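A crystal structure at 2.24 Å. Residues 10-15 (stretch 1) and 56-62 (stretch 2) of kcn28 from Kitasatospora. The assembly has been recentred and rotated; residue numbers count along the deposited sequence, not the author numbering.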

# COMPACT_ATOMS: atom_id res chain seq x y z
N VAL A 10 14.36 6.36 -2.09
CA VAL A 10 14.74 5.24 -1.23
C VAL A 10 13.47 4.52 -0.81
O VAL A 10 12.50 5.16 -0.38
CB VAL A 10 15.53 5.70 0.01
CG1 VAL A 10 16.10 4.50 0.76
CG2 VAL A 10 16.65 6.68 -0.38
N SER A 11 13.47 3.20 -0.92
CA SER A 11 12.33 2.41 -0.46
C SER A 11 12.85 1.07 0.05
O SER A 11 14.06 0.88 0.24
CB SER A 11 11.28 2.23 -1.55
OG SER A 11 10.09 1.68 -0.99
N VAL A 12 11.92 0.16 0.29
CA VAL A 12 12.23 -1.15 0.87
C VAL A 12 11.65 -2.21 -0.05
O VAL A 12 10.74 -1.93 -0.86
CB VAL A 12 11.66 -1.28 2.30
CG1 VAL A 12 12.19 -0.16 3.18
CG2 VAL A 12 10.14 -1.27 2.26
N PRO A 13 12.14 -3.46 0.04
CA PRO A 13 11.64 -4.51 -0.86
C PRO A 13 10.25 -5.04 -0.52
O PRO A 13 9.69 -5.79 -1.33
CB PRO A 13 12.70 -5.61 -0.70
CG PRO A 13 13.23 -5.42 0.67
CD PRO A 13 13.26 -3.93 0.87
N SER A 14 9.68 -4.69 0.64
CA SER A 14 8.33 -5.15 0.97
C SER A 14 7.34 -4.73 -0.10
O SER A 14 7.44 -3.64 -0.68
CB SER A 14 7.91 -4.59 2.33
OG SER A 14 8.85 -4.93 3.34
N ARG A 15 6.35 -5.59 -0.37
CA ARG A 15 5.59 -5.47 -1.61
C ARG A 15 4.69 -4.24 -1.63
O ARG A 15 4.47 -3.65 -2.70
CB ARG A 15 4.77 -6.73 -1.87
CG ARG A 15 4.32 -6.83 -3.32
CD ARG A 15 5.50 -6.44 -4.22
NE ARG A 15 5.12 -5.78 -5.47
CZ ARG A 15 4.98 -4.47 -5.63
NH1 ARG A 15 5.18 -3.65 -4.61
NH2 ARG A 15 4.64 -3.98 -6.81
N PRO A 56 21.94 -0.31 -5.05
CA PRO A 56 21.62 -1.48 -4.22
C PRO A 56 22.10 -1.31 -2.79
O PRO A 56 23.17 -0.76 -2.52
CB PRO A 56 22.35 -2.63 -4.92
CG PRO A 56 23.54 -1.96 -5.54
CD PRO A 56 23.04 -0.60 -5.99
N TYR A 57 21.27 -1.77 -1.85
CA TYR A 57 21.65 -1.93 -0.46
C TYR A 57 20.98 -3.19 0.06
O TYR A 57 19.95 -3.62 -0.46
CB TYR A 57 21.28 -0.70 0.39
CG TYR A 57 19.82 -0.63 0.81
CD1 TYR A 57 19.35 -1.31 1.92
CD2 TYR A 57 18.91 0.13 0.08
CE1 TYR A 57 18.03 -1.26 2.30
CE2 TYR A 57 17.57 0.19 0.45
CZ TYR A 57 17.14 -0.50 1.57
OH TYR A 57 15.82 -0.45 1.96
N THR A 58 21.57 -3.77 1.10
CA THR A 58 21.08 -5.02 1.66
C THR A 58 20.03 -4.72 2.73
O THR A 58 20.33 -4.08 3.74
CB THR A 58 22.22 -5.85 2.24
OG1 THR A 58 23.14 -6.18 1.20
CG2 THR A 58 21.69 -7.13 2.88
N SER A 59 18.81 -5.17 2.48
CA SER A 59 17.71 -4.99 3.42
C SER A 59 17.75 -6.07 4.48
O SER A 59 18.09 -7.22 4.21
CB SER A 59 16.37 -5.03 2.69
OG SER A 59 15.29 -5.02 3.60
N ALA A 60 17.40 -5.69 5.71
CA ALA A 60 17.22 -6.64 6.79
C ALA A 60 15.77 -7.08 6.93
O ALA A 60 15.48 -7.93 7.78
CB ALA A 60 17.71 -6.05 8.11
N LEU A 61 14.85 -6.51 6.14
CA LEU A 61 13.46 -6.94 6.18
C LEU A 61 13.30 -8.26 5.42
O LEU A 61 13.83 -8.40 4.32
CB LEU A 61 12.53 -5.88 5.59
CG LEU A 61 12.57 -4.49 6.23
CD1 LEU A 61 11.58 -3.56 5.54
CD2 LEU A 61 12.27 -4.58 7.71
N PRO A 62 12.56 -9.22 5.98
CA PRO A 62 12.40 -10.54 5.36
C PRO A 62 11.44 -10.54 4.18
O PRO A 62 10.25 -10.28 4.36
CB PRO A 62 11.86 -11.39 6.51
CG PRO A 62 11.10 -10.42 7.36
CD PRO A 62 11.90 -9.14 7.30

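What polar bond ties the two stretches together? A single hydrogen bond crosses between them: the hydroxyl of Y57 donates from OH to the backbone O of S11, at 2.8 Å. The CA-to-CB bond of Y57 points sideways, yet chi1 near 79° (p) swings the ring across so that its end reaches stretch 1. The acceptor lies at the ring edge, near the ring plane, where a phenol hydroxyl can readily direct its proton. Because the acceptor is a main-chain carbonyl, the bond does not depend on the side chain of S11, whose CA-to-CB bond points away.

Where do apolar groups meet? V12 and L61 supply the apolar side-chain contact, with V12 CB 4.0 Å from L61 CD1, an ordinary van der Waals distance. The CA-to-CB bond of L61 points toward stretch 1, and its side chain is m, t, with chi2 trans, which carries CD1 across the gap. The same methyl also lies 3.8 Å from S14 OG, so it packs beside a hydroxyl as well as a valine.

How do the remaining side chains pack? The CA-to-CB bonds of P13 and S59 both point toward the other stretch, and P13 CD comes within 3.6 Å of S59 OG. A ring carbon offers no conventional hydrogen-bonding partner, so this is a packing contact. S59 OG instead accepts a hydrogen bond within its own stretch, from L61 N at 3.0 Å, with an N-H...acceptor angle of 150°. Y57 adds to the packing, its OH lying 3.8 Å from V12 CG1.

What does the backbone contribute to the arrangement? The touching parts run 38° apart in direction, and their nearest CA atoms remain well separated: V12 CA to S59 CA is 7.2 Å, and S14 CA to L61 CA is 7.5 Å. Side chains therefore bridge much of the gap, and the contact is modest, burying 259 Å² over both sides.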